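Local coordinates for protein octopine dehydrogenase (Pecten maximus, PDB 3C7A) that catalyses the NADH-dependent reductive condensation of L-arginine with pyruvate to D-octopine, and the reverse oxidation of octopine with NAD+, at residues Ser117-Glu122 with Met334-Gly339; Tyr208-Pro213 with Thr247-Glu252. One frame throughout, in Å; residues are numbered along the deposited sequence.

Interaction 1 (Ser117-Glu122 with Met334-Gly339); sequences SQAGFE and MIVFKG
With its CG1 anti to the backbone N (chi1 -172°) and its CG2 beside that nitrogen, Val336 spreads both methyls toward the bend at Ala119 and Gly120. CG1 comes up to the amide of Gly120, 4.1 Å from Val336 CG1 to Gly120 N, while CG2 lies 3.9 Å from Ala119 O. Between the branches the two beta carbons face each other, Ala119 CB to Val336 CB 4.2 Å, an apolar contact of small groups that lets the backbones come close: Gly120 CA and Val336 CA are 6.5 Å apart. Gly120 has a positive phi (94°), a backbone shape that glycine takes readily because it has no beta carbon to meet Ala119 O, and it is the N-cap residue of helix 121-129. The loop leads from strand 111-114 of the Rossmann-type nucleotide-binding domain into its next helix, and Val336 brings helix 330-344 of the alpha-helical domain against it. Gln118, next to Ala119, binds pyruvate, so the packed bend adjoins the substrate site. Although Ala119 O has a methyl of Val336 beside it, it accepts a hydrogen bond from Arg381 NH1, and the Arg381 side chain also touches Val336.

Interaction 2 (Tyr208-Pro213 with Thr247-Glu252); sequences YSFVHP and TACSNE
The main contact is a CH-pi interaction between Phe210 and Cys249. Cys249 CB sits over one face of the Phe210 ring, almost above its middle, 3.7 Å from the centroid and 11° off the normal. The nearest ring atom is CD1, 3.7 Å from Cys249 CB. Phe210 CG lies between the backbone N and the carbonyl carbon, a crowded position that carries the ring toward the helix, and chi2 (84°) turns its face to Cys249. The sulfur makes a looser, oblique sulfur-aromatic contact: Cys249 SG is 4.9 Å from the centroid of the Phe210 ring, 30° off the ring normal. Van der Waals packing completes the approach where the far end of the ring meets the helix backbone, with Phe210 CZ 4.0 Å from Ser250 N and 4.4 Å from Ser250 CB. Leu246 and Cys253, one turn before and after on helix 240-263, also touch Phe210. Within the first segment, the polar interaction is the bond from Val211 N to Tyr208 O, which closes a type I beta turn with Phe210 at its third position. This turn leads into helix 211-220, where the active-site residue His212, which binds pyruvate, is hydrogen-bonded to Tyr235 OH. The ring of a turn residue just ahead of the catalytic histidine thus lies against the long helix 240-263, an aromatic-to-helix packing within the alpha-helical domain of the opine dehydrogenases.

Overall arrangement
Both contacts are buried and apolar, but they join different parts of the fold. Interaction 1 lies nearer the centre of the chain and bridges the nucleotide-binding and alpha-helical domains through small aliphatic groups; interaction 2 stays within the alpha-helical domain and uses an aromatic face. Their centres are 14 Å apart, and Met334 links them directly: from helix 330-344 its SD lies 4.1 Å from Phe210 CA, and it also packs on Ser209 and Pro213. Helix 349-362 touches side chains of both 334-339 and 247-252. One segment of each interaction carries a pyruvate-binding residue that takes no part in the packing itself: Gln118 in 117-122 and the catalytic His212 in 208-213.

Interaction 1 (Ser117-Glu122 with Met334-Gly339)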
# COMPACT_ATOMS: atom_id res chain seq x y z
N SER A 117 2.88 1.48 -2.08
CA SER A 117 3.88 1.72 -1.04
C SER A 117 3.39 1.22 0.32
O SER A 117 4.09 0.47 1.00
CB SER A 117 4.22 3.21 -0.96
OG SER A 117 5.06 3.60 -2.03
N GLN A 118 2.16 1.49 0.66
CA GLN A 118 1.68 1.49 2.04
C GLN A 118 2.42 2.54 2.98
O GLN A 118 3.07 3.39 2.52
CB GLN A 118 1.61 0.03 2.68
CG GLN A 118 0.56 -0.93 2.04
CD GLN A 118 0.49 -2.32 2.66
OE1 GLN A 118 1.32 -3.14 2.41
NE2 GLN A 118 -0.51 -2.56 3.47
N ALA A 119 2.27 2.44 4.27
CA ALA A 119 2.61 3.52 5.19
C ALA A 119 3.99 3.32 5.79
O ALA A 119 4.33 2.23 6.26
CB ALA A 119 1.56 3.61 6.29
N GLY A 120 4.80 4.38 5.77
CA GLY A 120 6.16 4.32 6.31
C GLY A 120 7.26 4.00 5.31
O GLY A 120 8.41 3.74 5.70
N PHE A 121 6.92 4.03 4.02
CA PHE A 121 7.83 3.71 2.91
C PHE A 121 9.08 4.60 2.89
O PHE A 121 10.21 4.11 2.74
CB PHE A 121 7.07 3.81 1.58
CG PHE A 121 7.81 3.24 0.39
CD1 PHE A 121 8.44 4.08 -0.52
CD2 PHE A 121 7.83 1.87 0.16
CE1 PHE A 121 9.11 3.56 -1.64
CE2 PHE A 121 8.50 1.33 -0.95
CZ PHE A 121 9.14 2.19 -1.85
N GLU A 122 8.88 5.91 3.05
CA GLU A 122 9.96 6.90 2.96
C GLU A 122 10.94 6.87 4.14
O GLU A 122 12.15 7.06 3.95
CB GLU A 122 9.40 8.32 2.77
CG GLU A 122 8.62 8.55 1.47
CD GLU A 122 7.13 8.24 1.58
OE1 GLU A 122 6.69 7.71 2.63
OE2 GLU A 122 6.39 8.54 0.62
N MET A 334 -2.06 1.59 10.90
CA MET A 334 -2.50 2.27 12.15
C MET A 334 -1.35 2.74 13.12
O MET A 334 -1.39 3.85 13.58
CB MET A 334 -3.62 1.48 12.90
CG MET A 334 -5.05 1.30 12.28
SD MET A 334 -6.47 0.84 13.38
CE MET A 334 -6.71 2.37 14.23
N ILE A 335 -0.32 1.91 13.33
CA ILE A 335 0.81 2.23 14.22
C ILE A 335 1.66 3.40 13.70
O ILE A 335 2.16 4.22 14.48
CB ILE A 335 1.70 0.98 14.52
CG1 ILE A 335 0.90 -0.13 15.22
CG2 ILE A 335 2.96 1.34 15.33
CD1 ILE A 335 0.37 0.21 16.62
N VAL A 336 1.82 3.48 12.38
CA VAL A 336 2.58 4.57 11.74
C VAL A 336 1.88 5.92 11.92
O VAL A 336 2.53 6.94 12.21
CB VAL A 336 2.86 4.29 10.23
CG1 VAL A 336 3.80 5.34 9.64
CG2 VAL A 336 3.45 2.89 10.03
N PHE A 337 0.55 5.93 11.77
CA PHE A 337 -0.28 7.12 11.99
C PHE A 337 -0.20 7.64 13.44
O PHE A 337 -0.18 8.85 13.67
CB PHE A 337 -1.73 6.84 11.58
CG PHE A 337 -2.69 7.98 11.85
CD1 PHE A 337 -2.62 9.16 11.11
CD2 PHE A 337 -3.67 7.87 12.84
CE1 PHE A 337 -3.51 10.22 11.36
CE2 PHE A 337 -4.56 8.91 13.09
CZ PHE A 337 -4.48 10.09 12.35
N LYS A 338 -0.15 6.71 14.40
CA LYS A 338 -0.04 7.05 15.82
C LYS A 338 1.27 7.78 16.15
O LYS A 338 1.27 8.73 16.94
CB LYS A 338 -0.21 5.78 16.69
CG LYS A 338 -0.04 5.97 18.21
CD LYS A 338 -1.14 6.83 18.83
CE LYS A 338 -0.97 6.93 20.35
NZ LYS A 338 -1.98 7.83 20.98
N GLY A 339 2.37 7.35 15.54
CA GLY A 339 3.67 8.00 15.71
C GLY A 339 3.71 9.45 15.26
O GLY A 339 4.33 10.29 15.91

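Interaction 2 (Tyr208-Pro213 with Thr247-Glu252)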
# COMPACT_ATOMS: atom_id res chain seq x y z
N TYR A 208 -6.76 5.70 5.15
CA TYR A 208 -7.88 5.28 6.00
C TYR A 208 -7.65 3.89 6.62
O TYR A 208 -8.47 2.98 6.46
CB TYR A 208 -9.22 5.29 5.23
CG TYR A 208 -9.70 6.64 4.72
CD1 TYR A 208 -9.61 7.80 5.50
CD2 TYR A 208 -10.28 6.75 3.45
CE1 TYR A 208 -10.07 9.03 5.02
CE2 TYR A 208 -10.75 7.97 2.97
CZ TYR A 208 -10.64 9.11 3.75
OH TYR A 208 -11.10 10.31 3.27
N SER A 209 -6.53 3.74 7.33
CA SER A 209 -6.10 2.44 7.89
C SER A 209 -7.08 1.82 8.90
O SER A 209 -7.00 0.62 9.19
CB SER A 209 -4.71 2.57 8.53
OG SER A 209 -3.72 2.88 7.56
N PHE A 210 -8.01 2.63 9.40
CA PHE A 210 -8.98 2.22 10.43
C PHE A 210 -10.19 1.43 9.92
O PHE A 210 -10.95 0.88 10.73
CB PHE A 210 -9.46 3.45 11.21
CG PHE A 210 -10.10 4.52 10.36
CD1 PHE A 210 -11.45 4.44 10.01
CD2 PHE A 210 -9.36 5.61 9.90
CE1 PHE A 210 -12.05 5.42 9.22
CE2 PHE A 210 -9.95 6.60 9.11
CZ PHE A 210 -11.30 6.50 8.77
N VAL A 211 -10.38 1.37 8.60
CA VAL A 211 -11.62 0.85 8.00
C VAL A 211 -11.94 -0.63 8.31
O VAL A 211 -13.01 -0.93 8.85
CB VAL A 211 -11.68 1.11 6.46
CG1 VAL A 211 -12.87 0.40 5.81
CG2 VAL A 211 -11.76 2.61 6.17
N HIS A 212 -11.02 -1.54 7.97
CA HIS A 212 -11.25 -2.97 8.18
C HIS A 212 -11.27 -3.43 9.65
O HIS A 212 -12.12 -4.26 10.01
CB HIS A 212 -10.29 -3.83 7.34
CG HIS A 212 -10.59 -3.83 5.88
ND1 HIS A 212 -9.61 -3.79 4.91
CD2 HIS A 212 -11.78 -3.86 5.21
CE1 HIS A 212 -10.18 -3.80 3.71
NE2 HIS A 212 -11.49 -3.84 3.87
N PRO A 213 -10.34 -2.92 10.49
CA PRO A 213 -10.42 -3.22 11.93
C PRO A 213 -11.73 -2.78 12.60
O PRO A 213 -12.18 -3.44 13.54
CB PRO A 213 -9.23 -2.44 12.51
CG PRO A 213 -8.28 -2.31 11.38
CD PRO A 213 -9.16 -2.10 10.18
N THR A 247 -17.09 7.79 11.41
CA THR A 247 -17.12 9.26 11.36
C THR A 247 -16.14 9.89 12.36
O THR A 247 -15.46 10.87 12.04
CB THR A 247 -18.55 9.81 11.59
OG1 THR A 247 -19.45 9.22 10.64
CG2 THR A 247 -18.60 11.33 11.43
N ALA A 248 -16.07 9.31 13.56
CA ALA A 248 -15.19 9.79 14.62
C ALA A 248 -13.70 9.63 14.30
O ALA A 248 -12.89 10.50 14.63
CB ALA A 248 -15.53 9.12 15.95
N CYS A 249 -13.35 8.51 13.66
CA CYS A 249 -11.97 8.24 13.25
C CYS A 249 -11.52 9.13 12.09
O CYS A 249 -10.35 9.50 12.00
CB CYS A 249 -11.79 6.76 12.89
SG CYS A 249 -11.79 5.61 14.30
N SER A 250 -12.46 9.48 11.21
CA SER A 250 -12.22 10.40 10.10
C SER A 250 -11.99 11.84 10.57
O SER A 250 -11.15 12.56 10.00
CB SER A 250 -13.38 10.35 9.10
OG SER A 250 -13.19 11.27 8.03
N ASN A 251 -12.74 12.26 11.59
CA ASN A 251 -12.57 13.59 12.19
C ASN A 251 -11.20 13.76 12.85
O ASN A 251 -10.63 14.86 12.83
CB ASN A 251 -13.69 13.87 13.21
CG ASN A 251 -15.02 14.24 12.55
OD1 ASN A 251 -15.08 14.54 11.35
ND2 ASN A 251 -16.08 14.24 13.33
N GLU A 252 -10.67 12.68 13.42
CA GLU A 252 -9.34 12.68 14.04
C GLU A 252 -8.21 12.85 13.01
O GLU A 252 -7.17 13.44 13.32
CB GLU A 252 -9.13 11.43 14.90
CG GLU A 252 -9.84 11.50 16.26
CD GLU A 252 -9.86 10.17 17.03
OE1 GLU A 252 -9.19 9.20 16.61
OE2 GLU A 252 -10.55 10.11 18.07